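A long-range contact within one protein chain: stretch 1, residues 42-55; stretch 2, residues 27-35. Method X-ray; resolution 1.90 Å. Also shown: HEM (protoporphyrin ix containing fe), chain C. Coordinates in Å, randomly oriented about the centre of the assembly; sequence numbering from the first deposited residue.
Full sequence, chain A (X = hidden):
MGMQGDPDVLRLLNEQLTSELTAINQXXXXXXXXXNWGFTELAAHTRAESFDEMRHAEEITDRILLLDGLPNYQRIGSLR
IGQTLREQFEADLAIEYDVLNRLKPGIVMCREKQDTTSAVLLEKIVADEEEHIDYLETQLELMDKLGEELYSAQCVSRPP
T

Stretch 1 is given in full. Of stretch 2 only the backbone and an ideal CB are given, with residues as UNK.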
# COMPACT_ATOMS: atom_id res chain seq x y z
N LEU A 42 22.41 26.96 -22.13
CA LEU A 42 21.81 27.85 -23.09
C LEU A 42 21.19 27.12 -24.29
O LEU A 42 20.17 27.49 -24.73
CB LEU A 42 22.81 28.87 -23.59
CG LEU A 42 22.37 29.77 -24.74
CD1 LEU A 42 21.45 30.88 -24.26
CD2 LEU A 42 23.52 30.28 -25.55
N ALA A 43 21.85 26.10 -24.78
CA ALA A 43 21.43 25.36 -25.94
C ALA A 43 20.06 24.70 -25.76
O ALA A 43 19.38 24.51 -26.68
CB ALA A 43 22.45 24.34 -26.29
N ALA A 44 19.73 24.29 -24.55
CA ALA A 44 18.45 23.73 -24.25
C ALA A 44 17.39 24.80 -24.37
O ALA A 44 16.31 24.54 -24.81
CB ALA A 44 18.44 23.13 -22.94
N HIS A 45 17.71 26.00 -23.92
CA HIS A 45 16.76 27.06 -24.06
C HIS A 45 16.51 27.37 -25.53
O HIS A 45 15.40 27.35 -25.97
CB HIS A 45 17.17 28.32 -23.35
CG HIS A 45 16.11 29.36 -23.36
ND1 HIS A 45 15.83 30.11 -24.47
CD2 HIS A 45 15.22 29.73 -22.42
CE1 HIS A 45 14.82 30.92 -24.21
NE2 HIS A 45 14.45 30.72 -22.97
N THR A 46 17.59 27.53 -26.27
CA THR A 46 17.53 27.83 -27.67
C THR A 46 16.78 26.71 -28.42
O THR A 46 16.10 26.97 -29.31
CB THR A 46 18.90 28.08 -28.30
OG1 THR A 46 19.63 29.08 -27.60
CG2 THR A 46 18.72 28.54 -29.68
N ARG A 47 16.95 25.48 -28.00
CA ARG A 47 16.27 24.31 -28.60
C ARG A 47 14.77 24.35 -28.47
O ARG A 47 14.06 24.05 -29.36
CB ARG A 47 16.73 23.03 -27.91
CG ARG A 47 16.33 21.75 -28.55
CD ARG A 47 16.88 20.58 -27.83
NE ARG A 47 16.37 19.35 -28.36
CZ ARG A 47 16.94 18.68 -29.32
NH1 ARG A 47 18.05 19.11 -29.80
NH2 ARG A 47 16.41 17.58 -29.78
N ALA A 48 14.34 24.75 -27.29
CA ALA A 48 12.97 24.92 -26.90
C ALA A 48 12.38 26.01 -27.75
O ALA A 48 11.25 25.98 -28.09
CB ALA A 48 12.88 25.27 -25.46
N GLU A 49 13.17 27.01 -28.08
CA GLU A 49 12.66 28.06 -28.93
C GLU A 49 12.34 27.53 -30.34
O GLU A 49 11.36 27.88 -30.92
CB GLU A 49 13.57 29.28 -28.93
CG GLU A 49 13.77 29.96 -27.57
CD GLU A 49 12.64 30.86 -27.15
OE1 GLU A 49 11.69 30.98 -27.86
OE2 GLU A 49 12.71 31.45 -26.10
N SER A 50 13.18 26.67 -30.86
CA SER A 50 12.96 26.12 -32.17
C SER A 50 11.67 25.26 -32.21
O SER A 50 10.96 25.27 -33.17
CB SER A 50 14.18 25.41 -32.71
OG SER A 50 14.22 24.10 -32.33
N PHE A 51 11.44 24.54 -31.13
CA PHE A 51 10.30 23.70 -30.94
C PHE A 51 9.08 24.55 -30.90
O PHE A 51 8.09 24.19 -31.42
CB PHE A 51 10.44 22.82 -29.71
CG PHE A 51 11.34 21.63 -29.92
CD1 PHE A 51 12.49 21.73 -30.62
CD2 PHE A 51 11.02 20.43 -29.45
CE1 PHE A 51 13.30 20.68 -30.82
CE2 PHE A 51 11.86 19.36 -29.67
CZ PHE A 51 12.99 19.52 -30.35
N ASP A 52 9.19 25.72 -30.26
CA ASP A 52 8.08 26.65 -30.18
C ASP A 52 7.74 27.17 -31.57
O ASP A 52 6.57 27.32 -31.92
CB ASP A 52 8.43 27.82 -29.26
CG ASP A 52 8.43 27.43 -27.80
OD1 ASP A 52 7.85 26.38 -27.46
OD2 ASP A 52 9.01 28.18 -26.98
N GLU A 53 8.77 27.43 -32.37
CA GLU A 53 8.59 27.90 -33.74
C GLU A 53 7.98 26.80 -34.59
O GLU A 53 7.11 27.04 -35.42
CB GLU A 53 9.92 28.36 -34.33
CG GLU A 53 9.98 29.85 -34.64
CD GLU A 53 9.12 30.67 -33.71
OE1 GLU A 53 9.44 30.74 -32.50
OE2 GLU A 53 8.12 31.26 -34.18
N MET A 54 8.45 25.57 -34.37
CA MET A 54 7.94 24.42 -35.10
C MET A 54 6.45 24.26 -34.84
O MET A 54 5.67 23.97 -35.75
CB MET A 54 8.68 23.15 -34.69
CG MET A 54 10.00 22.94 -35.41
SD MET A 54 10.76 21.35 -35.02
CE MET A 54 12.44 21.86 -34.63
N ARG A 55 6.05 24.46 -33.59
CA ARG A 55 4.64 24.37 -33.21
C ARG A 55 3.84 25.45 -33.92
O ARG A 55 2.72 25.21 -34.37
CB ARG A 55 4.49 24.50 -31.69
CG ARG A 55 4.48 23.18 -30.95
CD ARG A 55 3.91 23.34 -29.55
NE ARG A 55 4.82 24.06 -28.67
CZ ARG A 55 5.99 23.59 -28.25
NH1 ARG A 55 6.40 22.39 -28.64
NH2 ARG A 55 6.76 24.32 -27.45
N UNK A 27 17.05 28.68 -35.38
CA UNK A 27 17.06 28.42 -33.97
C UNK A 27 17.66 27.07 -33.65
O UNK A 27 18.42 26.93 -32.75
CB UNK A 27 15.64 28.51 -33.41
N UNK A 28 17.30 26.09 -34.43
CA UNK A 28 17.82 24.76 -34.14
C UNK A 28 19.30 24.66 -34.29
O UNK A 28 19.95 24.28 -33.38
CB UNK A 28 17.16 23.72 -35.05
N UNK A 29 19.81 25.09 -35.44
CA UNK A 29 21.22 25.00 -35.75
C UNK A 29 22.01 25.81 -34.75
O UNK A 29 23.00 25.40 -34.32
CB UNK A 29 21.50 25.48 -37.18
N UNK A 30 21.47 26.93 -34.33
CA UNK A 30 22.08 27.72 -33.29
C UNK A 30 22.19 26.95 -31.96
O UNK A 30 23.20 27.01 -31.32
CB UNK A 30 21.28 29.01 -33.09
N UNK A 31 21.15 26.21 -31.62
CA UNK A 31 21.17 25.37 -30.43
C UNK A 31 22.21 24.24 -30.48
O UNK A 31 22.87 23.98 -29.52
CB UNK A 31 19.78 24.77 -30.22
N UNK A 32 22.33 23.58 -31.61
CA UNK A 32 23.36 22.59 -31.81
C UNK A 32 24.76 23.20 -31.75
O UNK A 32 25.65 22.59 -31.24
CB UNK A 32 23.15 21.89 -33.15
N UNK A 33 24.93 24.37 -32.35
CA UNK A 33 26.18 25.07 -32.35
C UNK A 33 26.50 25.48 -30.94
O UNK A 33 27.63 25.44 -30.57
CB UNK A 33 26.14 26.28 -33.29
N UNK A 34 25.51 25.90 -30.18
CA UNK A 34 25.72 26.27 -28.78
C UNK A 34 26.13 25.05 -27.95
O UNK A 34 27.02 25.09 -27.18
CB UNK A 34 24.45 26.90 -28.20
N UNK A 35 25.47 23.95 -28.19
CA UNK A 35 25.82 22.71 -27.54
C UNK A 35 27.23 22.25 -27.87
O UNK A 35 27.91 21.83 -27.01
CB UNK A 35 24.82 21.62 -27.93
CHA HEM C . 9.81 17.78 -32.75
CHB HEM C . 13.99 18.44 -35.03
CHC HEM C . 11.62 20.62 -38.62
CHD HEM C . 7.37 19.77 -36.47
C1A HEM C . 11.13 17.60 -33.10
C2A HEM C . 12.11 16.70 -32.53
C3A HEM C . 13.27 16.92 -33.18
C4A HEM C . 13.06 17.93 -34.15
CMA HEM C . 14.62 16.23 -32.99
CAA HEM C . 11.76 15.71 -31.38
CBA HEM C . 10.70 14.74 -31.91
CGA HEM C . 10.92 13.26 -31.60
O1A HEM C . 10.40 12.34 -32.33
O2A HEM C . 11.62 12.99 -30.59
C1B HEM C . 13.73 19.15 -36.19
C2B HEM C . 14.71 19.74 -37.08
C3B HEM C . 14.07 20.33 -38.08
C4B HEM C . 12.64 20.14 -37.83
CMB HEM C . 16.26 19.68 -36.95
CAB HEM C . 14.81 21.06 -39.24
CBB HEM C . 14.17 21.89 -40.04
C1C HEM C . 10.25 20.60 -38.39
C2C HEM C . 9.23 21.26 -39.21
C3C HEM C . 8.05 20.99 -38.61
C4C HEM C . 8.29 20.23 -37.39
CMC HEM C . 9.49 22.07 -40.51
CAC HEM C . 6.66 21.41 -39.07
CBC HEM C . 5.73 21.40 -38.11
C1D HEM C . 7.65 19.24 -35.24
C2D HEM C . 6.67 19.03 -34.21
C3D HEM C . 7.47 18.41 -33.07
C4D HEM C . 8.80 18.31 -33.54
CMD HEM C . 5.13 19.30 -34.27
CAD HEM C . 6.99 17.93 -31.72
CBD HEM C . 6.84 19.19 -30.88
CGD HEM C . 6.52 18.71 -29.49
O1D HEM C . 7.06 17.64 -29.07
O2D HEM C . 5.72 19.39 -28.83
NA HEM C . 11.77 18.33 -34.06
NB HEM C . 12.46 19.42 -36.65
NC HEM C . 9.61 20.01 -37.32
ND HEM C . 8.92 18.88 -34.83
FE HEM C . 10.60 19.19 -35.69

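Both stretches are helical, and their axes run nearly antiparallel, at 165°, approaching to 8.0 Å. Backbone angles throughout 27-35 are helical, so the surroundings of each CB must narrow the choice of side chain.

At position 27, CA-to-CB points toward stretch 1, and the ideal CB lies 3.5 Å from Ser-50 CB. Ser-50 is small and leaves room for a side chain to run past it toward Glu-49 and Glu-53, so a long or flat residue would suit: an aromatic, or a basic residue drawn by the carboxylates. The residue is Tyr-27. With chi1 m, its ring sits as a knob among Thr-46, Glu-49, Ser-50 and Glu-53. The ring edge, where the hydrogens carry slight positive charge, meets oxygens: CE2 is 3.8 Å from Glu-53 OE1 and CD2 is 3.9 Å from Glu-49 O.

Position 28 points sideways, its ideal CB 4.0 Å from Ser-50 OG. The heme, Phe-51 and the Met-54 methyl lie beyond, an apolar setting that favours a large aromatic or aliphatic residue. Phe-28, chi1 t, brings its ring among Arg-47, Ser-50, Phe-51 and Met-54. HEM CMB packs over one ring face, 3.4 Å from Phe-28 CE2, while Phe-51 CE1 approaches the ring edge, 4.2 Å from Phe-28 CE1. Phe-28 CE1 lies over one face of the Arg-47 guanidinium, 3.8 Å from Arg-47 NH1. Met-54, whose CE is 4.3 Å from Phe-28 CD1, also ligates the iron through SD.

Position 29 points away, and stretch 1 sets no demand; it is Leu-29. Position 30 points sideways, with only Thr-46 CG2 near its CB, so many residues would do. His-30 touches that methyl through CB, and its ring leads away to hydrogen bonds elsewhere in the structure.

At position 31 the helices come close: its CA is 4.5 Å from that of Ala-43, and the ideal CB is 3.6 Å from Ala-43 O and 3.7 Å from Arg-47 N. Glycine, alanine or serine would suit so tight a place. Ser-31 donates from OG to Phe-28 O (2.9 Å) and accepts from a water, 2.8 Å from OG, that in turn accepts from Arg-47 NH1 at 2.8 Å.

Position 32 points away and is loosely constrained; Lys-32 curls back until CD is 4.5 Å from Arg-47 NH1. Position 33 meets nothing of stretch 1, and Met-33 leads away.

Position 34 points toward Leu-42, Ala-43 and the hydroxyl of Thr-46. Its CB lies 5.3 Å from Thr-46 OG1, so a longer polar side chain, such as glutamine or glutamate, could reach it. Gln-34 extends with chi1 m and chi2 t, and its OE1 accepts a hydrogen bond from Thr-46 OG1 at 2.6 Å. Its NE2 donates to a water at 3.1 Å.

Position 35 points sideways past Ala-43, whose small CB imposes little, and polar or apolar residues would fit. Asp-35 packs its CB 3.9 Å from Ala-43 CB.

Stretch 2 (27-35) YFLHSKMQD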
# COMPACT_ATOMS: atom_id res chain seq x y z
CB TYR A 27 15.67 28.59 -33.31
CG TYR A 27 15.03 29.99 -33.34
CD1 TYR A 27 15.74 31.10 -33.71
CD2 TYR A 27 13.73 30.18 -33.00
CE1 TYR A 27 15.15 32.35 -33.77
CE2 TYR A 27 13.14 31.45 -33.05
CZ TYR A 27 13.86 32.54 -33.45
OH TYR A 27 13.30 33.81 -33.51
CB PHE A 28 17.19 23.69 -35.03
CG PHE A 28 17.41 22.27 -34.54
CD1 PHE A 28 16.59 21.70 -33.58
CD2 PHE A 28 18.43 21.50 -35.03
CE1 PHE A 28 16.78 20.40 -33.14
CE2 PHE A 28 18.62 20.19 -34.57
CZ PHE A 28 17.79 19.67 -33.64
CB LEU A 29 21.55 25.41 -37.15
CG LEU A 29 23.01 25.32 -37.51
CD1 LEU A 29 23.45 23.95 -37.76
CD2 LEU A 29 23.25 26.12 -38.69
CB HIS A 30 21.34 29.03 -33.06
CG HIS A 30 21.78 30.13 -33.97
ND1 HIS A 30 21.26 31.40 -33.89
CD2 HIS A 30 22.67 30.15 -34.97
CE1 HIS A 30 21.81 32.14 -34.82
NE2 HIS A 30 22.67 31.41 -35.49
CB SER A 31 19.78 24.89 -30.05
OG SER A 31 19.51 23.66 -30.53
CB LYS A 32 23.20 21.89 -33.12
CG LYS A 32 21.93 21.21 -33.33
CD LYS A 32 21.60 20.19 -32.31
CE LYS A 32 22.48 18.99 -32.34
NZ LYS A 32 22.46 18.29 -31.12
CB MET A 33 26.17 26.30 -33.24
CG MET A 33 26.14 26.12 -34.75
SD MET A 33 26.16 27.68 -35.66
CE MET A 33 27.77 28.33 -35.47
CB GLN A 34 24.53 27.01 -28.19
CG GLN A 34 24.24 28.30 -28.83
CD GLN A 34 22.88 28.90 -28.51
OE1 GLN A 34 22.10 28.35 -27.79
NE2 GLN A 34 22.63 30.05 -29.05
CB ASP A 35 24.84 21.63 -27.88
CG ASP A 35 24.51 20.78 -26.72
OD1 ASP A 35 25.22 20.86 -25.73
OD2 ASP A 35 23.58 20.01 -26.82
O HOH W 1 19.68 21.26 -29.11
O HOH W 2 20.07 31.65 -29.64
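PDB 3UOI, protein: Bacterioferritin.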